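Local coordinates for murein peptide amidase A (Escherichia coli O157:H7, PDB 5HXD), which probably hydrolyses the gamma-D-glutamyl-diaminopimelate amide bond of murein tripeptide, as a zinc-dependent M14 amidase of peptidoglycan breakdown, at residues Leu59-His73 / Ser220-His234. Sequence-based numbering, arbitrary orientation.
Sequences LSCALRTLTPSLRRH and SEKYLFAMANLLRWH
With chi1 at -58°, Leu231 holds its CG opposite its own carbonyl carbon, and the two methyls part. CD1 reaches the backbone of Ala62, 3.5 Å from Ala62 O, while CD2 turns to Leu59 CD1 and Arg71 CD. Leu66, with CG trans to its backbone N (177°), slides past Leu231 in the opposite direction and lays CD2 3.5 Å from Leu231 CB. Branched leucines suit this seam because each methyl can touch a different neighbour.

Helices 59-65 and 224-230 cross at -62° with axes 8.6 Å apart, a close approach made possible by small residues: Ala62 and Ala228 bring their CA atoms within 4.8 Å. The methyl of Ala62 lies among Leu224, Met227 and Leu231. Flexible and unbranched, Met227 bends so that its SD lies 3.8 Å from Leu59 CD1, the two side chains crossing at about a right angle.

Beyond the helices the contact turns polar. Arg72 N gives a nearly straight bond to Leu231 O (2.8 Å). The imidazole of His73 suits a buried place between two segments of the chain because both ring nitrogens find partners: NE2 donates to an in-plane lone pair of Trp233 O (2.9 Å) in a bent bond, the oxygen a little out of the ring plane, and ND1 pairs with Gly42 N. The aliphatic part of Arg72 lies along the backbone of Arg232, Arg72 CG 3.6 Å from Arg232 CA, while its NE forms a salt bridge with Glu40.

Leu59 and Leu231 also rest on Ile44 and Val75 of the central sheet, whereas Leu224 meets Trp115 of the second subunit. Helix 59-65 and the C-terminal segment carrying helix 224-230 thus pack together against the mixed sheet near its edge strand 74-76, the helix-on-sheet layering of the alpha/beta M14 zinc carboxypeptidase fold.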
loop_
_atom_site.group_PDB
_atom_site.type_symbol
_atom_site.label_atom_id
_atom_site.label_comp_id
_atom_site.label_asym_id
_atom_site.label_seq_id
_atom_site.Cartn_x
_atom_site.Cartn_y
_atom_site.Cartn_z
ATOM N N LEU A 59 -1.229 -11.404 -0.125
ATOM C CA LEU A 59 -2.573 -11.959 -0.274
ATOM C C LEU A 59 -3.151 -11.720 -1.666
ATOM O O LEU A 59 -3.846 -12.578 -2.193
ATOM C CB LEU A 59 -3.512 -11.378 0.784
ATOM C CG LEU A 59 -4.933 -11.944 0.794
ATOM C CD1 LEU A 59 -4.900 -13.452 0.963
ATOM C CD2 LEU A 59 -5.749 -11.286 1.902
ATOM N N SER A 60 -2.867 -10.560 -2.256
ATOM C CA SER A 60 -3.303 -10.254 -3.622
ATOM C C SER A 60 -2.603 -11.154 -4.631
ATOM O O SER A 60 -3.158 -11.472 -5.686
ATOM C CB SER A 60 -3.035 -8.782 -3.966
ATOM O OG SER A 60 -3.466 -8.471 -5.289
ATOM N N CYS A 61 -1.370 -11.550 -4.302
ATOM C CA CYS A 61 -0.582 -12.432 -5.162
ATOM C C CYS A 61 -1.094 -13.851 -5.041
ATOM O O CYS A 61 -1.246 -14.559 -6.037
ATOM C CB CYS A 61 0.904 -12.375 -4.805
ATOM S SG CYS A 61 1.772 -10.919 -5.453
ATOM N N ALA A 62 -1.364 -14.257 -3.808
ATOM C CA ALA A 62 -1.891 -15.577 -3.549
ATOM C C ALA A 62 -3.251 -15.737 -4.196
ATOM O O ALA A 62 -3.516 -16.751 -4.811
ATOM C CB ALA A 62 -1.975 -15.822 -2.080
ATOM N N LEU A 63 -4.099 -14.722 -4.074
ATOM C CA LEU A 63 -5.427 -14.751 -4.667
ATOM C C LEU A 63 -5.357 -14.827 -6.188
ATOM O O LEU A 63 -6.218 -15.423 -6.826
ATOM C CB LEU A 63 -6.219 -13.527 -4.220
ATOM C CG LEU A 63 -7.659 -13.307 -4.683
ATOM C CD1 LEU A 63 -8.533 -14.463 -4.318
ATOM C CD2 LEU A 63 -8.191 -12.062 -4.026
ATOM N N ARG A 64 -4.310 -14.239 -6.758
ATOM C CA ARG A 64 -4.102 -14.184 -8.212
ATOM C C ARG A 64 -3.296 -15.388 -8.724
ATOM O O ARG A 64 -3.136 -15.560 -9.937
ATOM C CB ARG A 64 -3.390 -12.865 -8.612
ATOM C CG ARG A 64 -4.306 -11.629 -8.668
ATOM C CD ARG A 64 -3.595 -10.333 -9.099
ATOM N NE ARG A 64 -2.660 -9.841 -8.080
ATOM C CZ ARG A 64 -1.338 -9.784 -8.225
ATOM N NH1 ARG A 64 -0.776 -10.176 -9.356
ATOM N NH2 ARG A 64 -0.578 -9.341 -7.229
ATOM N N THR A 65 -2.794 -16.211 -7.800
ATOM C CA THR A 65 -1.941 -17.361 -8.130
ATOM C C THR A 65 -2.685 -18.686 -8.060
ATOM O O THR A 65 -2.831 -19.375 -9.068
ATOM C CB THR A 65 -0.732 -17.450 -7.187
ATOM O OG1 THR A 65 0.155 -16.359 -7.455
ATOM C CG2 THR A 65 0.017 -18.765 -7.377
ATOM N N LEU A 66 -3.131 -19.038 -6.853
ATOM C CA LEU A 66 -3.899 -20.253 -6.597
ATOM C C LEU A 66 -5.026 -20.408 -7.619
ATOM O O LEU A 66 -5.623 -19.420 -8.045
ATOM C CB LEU A 66 -4.458 -20.238 -5.168
ATOM C CG LEU A 66 -5.349 -21.439 -4.780
ATOM C CD1 LEU A 66 -4.601 -22.769 -4.942
ATOM C CD2 LEU A 66 -5.946 -21.288 -3.372
ATOM N N THR A 67 -5.288 -21.643 -8.043
ATOM C CA THR A 67 -6.313 -21.878 -9.048
ATOM C C THR A 67 -7.658 -21.651 -8.382
ATOM O O THR A 67 -7.891 -22.163 -7.292
ATOM C CB THR A 67 -6.212 -23.283 -9.642
ATOM O OG1 THR A 67 -4.846 -23.540 -10.001
ATOM C CG2 THR A 67 -7.101 -23.412 -10.882
ATOM N N PRO A 68 -8.523 -20.835 -9.013
ATOM C CA PRO A 68 -9.754 -20.325 -8.391
ATOM C C PRO A 68 -10.656 -21.398 -7.783
ATOM O O PRO A 68 -11.116 -21.200 -6.650
ATOM C CB PRO A 68 -10.457 -19.611 -9.550
ATOM C CG PRO A 68 -9.370 -19.143 -10.387
ATOM C CD PRO A 68 -8.260 -20.168 -10.298
ATOM N N SER A 69 -10.892 -22.497 -8.502
ATOM C CA SER A 69 -11.778 -23.582 -8.035
ATOM C C SER A 69 -11.478 -24.031 -6.606
ATOM O O SER A 69 -12.393 -24.379 -5.859
ATOM C CB SER A 69 -11.682 -24.803 -8.965
ATOM O OG SER A 69 -11.503 -24.434 -10.323
ATOM N N LEU A 70 -10.194 -24.018 -6.243
ATOM C CA LEU A 70 -9.700 -24.537 -4.966
ATOM C C LEU A 70 -9.833 -23.584 -3.758
ATOM O O LEU A 70 -9.423 -23.941 -2.649
ATOM C CB LEU A 70 -8.220 -24.932 -5.106
ATOM C CG LEU A 70 -7.748 -25.825 -6.261
ATOM C CD1 LEU A 70 -6.220 -25.742 -6.440
ATOM C CD2 LEU A 70 -8.194 -27.272 -6.044
ATOM N N ARG A 71 -10.380 -22.382 -3.946
ATOM C CA ARG A 71 -10.449 -21.437 -2.823
ATOM C C ARG A 71 -11.607 -21.774 -1.892
ATOM O O ARG A 71 -12.764 -21.871 -2.314
ATOM C CB ARG A 71 -10.566 -19.976 -3.313
ATOM C CG ARG A 71 -10.312 -18.920 -2.210
ATOM C CD ARG A 71 -9.814 -17.552 -2.760
ATOM N NE ARG A 71 -10.784 -16.905 -3.640
ATOM C CZ ARG A 71 -11.813 -16.187 -3.207
ATOM N NH1 ARG A 71 -11.996 -16.021 -1.910
ATOM N NH2 ARG A 71 -12.660 -15.636 -4.063
ATOM N N ARG A 72 -11.292 -21.947 -0.616
ATOM C CA ARG A 72 -12.313 -22.300 0.355
ATOM C C ARG A 72 -12.866 -21.098 1.140
ATOM O O ARG A 72 -13.983 -21.155 1.676
ATOM C CB ARG A 72 -11.752 -23.343 1.326
ATOM C CG ARG A 72 -11.025 -24.501 0.644
ATOM C CD ARG A 72 -10.639 -25.579 1.642
ATOM N NE ARG A 72 -11.404 -26.809 1.443
ATOM C CZ ARG A 72 -10.931 -27.909 0.862
ATOM N NH1 ARG A 72 -9.679 -27.954 0.413
ATOM N NH2 ARG A 72 -11.717 -28.968 0.733
ATOM N N HIS A 73 -12.089 -20.012 1.187
ATOM C CA HIS A 73 -12.344 -18.904 2.111
ATOM C C HIS A 73 -12.493 -17.540 1.427
ATOM O O HIS A 73 -11.867 -17.278 0.411
ATOM C CB HIS A 73 -11.216 -18.838 3.153
ATOM C CG HIS A 73 -10.897 -20.165 3.787
ATOM N ND1 HIS A 73 -11.869 -21.013 4.265
ATOM C CD2 HIS A 73 -9.712 -20.782 4.025
ATOM C CE1 HIS A 73 -11.302 -22.096 4.768
ATOM N NE2 HIS A 73 -9.992 -21.980 4.632
ATOM N N SER A 220 6.405 -11.770 -1.541
ATOM C CA SER A 220 5.787 -12.349 -2.730
ATOM C C SER A 220 6.556 -13.594 -3.210
ATOM O O SER A 220 6.078 -14.335 -4.070
ATOM C CB SER A 220 5.709 -11.305 -3.837
ATOM O OG SER A 220 4.922 -11.783 -4.907
ATOM N N GLU A 221 7.750 -13.789 -2.644
ATOM C CA GLU A 221 8.603 -14.972 -2.835
ATOM C C GLU A 221 8.482 -15.943 -1.641
ATOM O O GLU A 221 8.030 -17.080 -1.780
ATOM C CB GLU A 221 10.074 -14.517 -3.042
ATOM C CG GLU A 221 11.229 -15.464 -2.612
ATOM C CD GLU A 221 11.136 -16.901 -3.144
ATOM O OE1 GLU A 221 10.495 -17.123 -4.202
ATOM O OE2 GLU A 221 11.706 -17.815 -2.493
ATOM N N LYS A 222 8.865 -15.464 -0.465
ATOM C CA LYS A 222 9.009 -16.293 0.733
ATOM C C LYS A 222 7.701 -16.860 1.318
ATOM O O LYS A 222 7.704 -17.949 1.885
ATOM C CB LYS A 222 9.731 -15.472 1.801
ATOM C CG LYS A 222 10.094 -16.187 3.056
ATOM C CD LYS A 222 10.496 -15.158 4.114
ATOM C CE LYS A 222 11.151 -15.805 5.321
ATOM N NZ LYS A 222 12.399 -16.507 4.918
ATOM N N TYR A 223 6.594 -16.128 1.178
ATOM C CA TYR A 223 5.342 -16.443 1.886
ATOM C C TYR A 223 4.175 -16.791 0.968
ATOM O O TYR A 223 3.042 -16.990 1.429
ATOM C CB TYR A 223 4.932 -15.262 2.781
ATOM C CG TYR A 223 5.786 -15.116 4.011
ATOM C CD1 TYR A 223 6.400 -16.214 4.573
ATOM C CD2 TYR A 223 5.987 -13.883 4.605
ATOM C CE1 TYR A 223 7.189 -16.099 5.685
ATOM C CE2 TYR A 223 6.779 -13.753 5.730
ATOM C CZ TYR A 223 7.376 -14.866 6.262
ATOM O OH TYR A 223 8.166 -14.767 7.380
ATOM N N LEU A 224 4.453 -16.861 -0.330
ATOM C CA LEU A 224 3.399 -17.051 -1.321
ATOM C C LEU A 224 2.885 -18.466 -1.235
ATOM O O LEU A 224 1.710 -18.713 -1.480
ATOM C CB LEU A 224 3.910 -16.740 -2.730
ATOM C CG LEU A 224 2.920 -16.818 -3.898
ATOM C CD1 LEU A 224 1.584 -16.233 -3.506
ATOM C CD2 LEU A 224 3.472 -16.097 -5.129
ATOM N N PHE A 225 3.783 -19.383 -0.876
ATOM C CA PHE A 225 3.450 -20.785 -0.681
ATOM C C PHE A 225 2.413 -20.904 0.426
ATOM O O PHE A 225 1.309 -21.448 0.235
ATOM C CB PHE A 225 4.713 -21.597 -0.345
ATOM C CG PHE A 225 4.440 -23.029 0.042
ATOM C CD1 PHE A 225 4.272 -24.009 -0.926
ATOM C CD2 PHE A 225 4.346 -23.402 1.388
ATOM C CE1 PHE A 225 4.011 -25.337 -0.558
ATOM C CE2 PHE A 225 4.081 -24.722 1.754
ATOM C CZ PHE A 225 3.919 -25.688 0.778
ATOM N N ALA A 226 2.775 -20.377 1.588
ATOM C CA ALA A 226 1.898 -20.421 2.744
ATOM C C ALA A 226 0.564 -19.709 2.472
ATOM O O ALA A 226 -0.495 -20.274 2.739
ATOM C CB ALA A 226 2.600 -19.819 3.956
ATOM N N MET A 227 0.606 -18.487 1.933
ATOM C CA MET A 227 -0.623 -17.733 1.679
ATOM C C MET A 227 -1.588 -18.480 0.760
ATOM O O MET A 227 -2.787 -18.563 1.043
ATOM C CB MET A 227 -0.321 -16.364 1.077
ATOM C CG MET A 227 -1.514 -15.409 1.177
ATOM S SD MET A 227 -2.011 -15.018 2.879
ATOM C CE MET A 227 -0.620 -14.004 3.396
ATOM N N ALA A 228 -1.057 -19.020 -0.334
ATOM C CA ALA A 228 -1.832 -19.828 -1.274
ATOM C C ALA A 228 -2.473 -21.049 -0.610
ATOM O O ALA A 228 -3.578 -21.450 -0.973
ATOM C CB ALA A 228 -0.945 -20.276 -2.427
ATOM N N ASN A 229 -1.775 -21.654 0.342
ATOM C CA ASN A 229 -2.293 -22.861 0.991
ATOM C C ASN A 229 -3.362 -22.499 2.014
ATOM O O ASN A 229 -4.277 -23.292 2.270
ATOM C CB ASN A 229 -1.172 -23.673 1.655
ATOM C CG ASN A 229 -0.225 -24.295 0.648
ATOM O OD1 ASN A 229 -0.598 -24.562 -0.494
ATOM N ND2 ASN A 229 1.012 -24.524 1.064
ATOM N N LEU A 230 -3.251 -21.292 2.572
ATOM C CA LEU A 230 -4.235 -20.761 3.516
ATOM C C LEU A 230 -5.587 -20.510 2.851
ATOM O O LEU A 230 -6.638 -20.681 3.477
ATOM C CB LEU A 230 -3.727 -19.465 4.151
ATOM C CG LEU A 230 -4.704 -18.819 5.137
ATOM C CD1 LEU A 230 -5.124 -19.827 6.210
ATOM C CD2 LEU A 230 -4.104 -17.569 5.765
ATOM N N LEU A 231 -5.559 -20.108 1.582
ATOM C CA LEU A 231 -6.797 -19.900 0.822
ATOM C C LEU A 231 -7.578 -21.210 0.630
ATOM O O LEU A 231 -8.771 -21.179 0.346
ATOM C CB LEU A 231 -6.498 -19.260 -0.542
ATOM C CG LEU A 231 -5.770 -17.902 -0.519
ATOM C CD1 LEU A 231 -5.069 -17.604 -1.830
ATOM C CD2 LEU A 231 -6.714 -16.770 -0.186
ATOM N N ARG A 232 -6.907 -22.350 0.796
ATOM C CA ARG A 232 -7.541 -23.660 0.608
ATOM C C ARG A 232 -7.441 -24.552 1.847
ATOM O O ARG A 232 -7.495 -25.769 1.735
ATOM C CB ARG A 232 -6.906 -24.388 -0.587
ATOM C CG ARG A 232 -5.395 -24.595 -0.445
ATOM C CD ARG A 232 -4.817 -25.504 -1.529
ATOM N NE ARG A 232 -3.436 -25.896 -1.232
ATOM C CZ ARG A 232 -2.720 -26.739 -1.972
ATOM N NH1 ARG A 232 -3.255 -27.272 -3.060
ATOM N NH2 ARG A 232 -1.469 -27.045 -1.633
ATOM N N TRP A 233 -7.286 -23.944 3.019
ATOM C CA TRP A 233 -7.007 -24.683 4.242
ATOM C C TRP A 233 -8.237 -25.392 4.785
ATOM O O TRP A 233 -9.314 -24.807 4.854
ATOM C CB TRP A 233 -6.448 -23.753 5.317
ATOM C CG TRP A 233 -6.186 -24.423 6.669
ATOM C CD1 TRP A 233 -5.002 -24.947 7.101
ATOM C CD2 TRP A 233 -7.118 -24.623 7.753
ATOM N NE1 TRP A 233 -5.136 -25.462 8.373
ATOM C CE2 TRP A 233 -6.439 -25.269 8.802
ATOM C CE3 TRP A 233 -8.483 -24.321 7.939
ATOM C CZ2 TRP A 233 -7.038 -25.619 10.010
ATOM C CZ3 TRP A 233 -9.086 -24.663 9.143
ATOM C CH2 TRP A 233 -8.365 -25.303 10.162
ATOM N N HIS A 234 -8.067 -26.652 5.178
ATOM C CA HIS A 234 -9.106 -27.389 5.901
ATOM C C HIS A 234 -8.458 -28.147 7.056
ATOM O O HIS A 234 -7.248 -28.401 7.025
ATOM C CB HIS A 234 -9.881 -28.346 4.973
ATOM C CG HIS A 234 -9.024 -29.317 4.240
ATOM N ND1 HIS A 234 -8.739 -29.197 2.879
ATOM C CD2 HIS A 234 -8.386 -30.444 4.629
ATOM C CE1 HIS A 234 -7.979 -30.183 2.496
ATOM N NE2 HIS A 234 -7.737 -30.970 3.548
#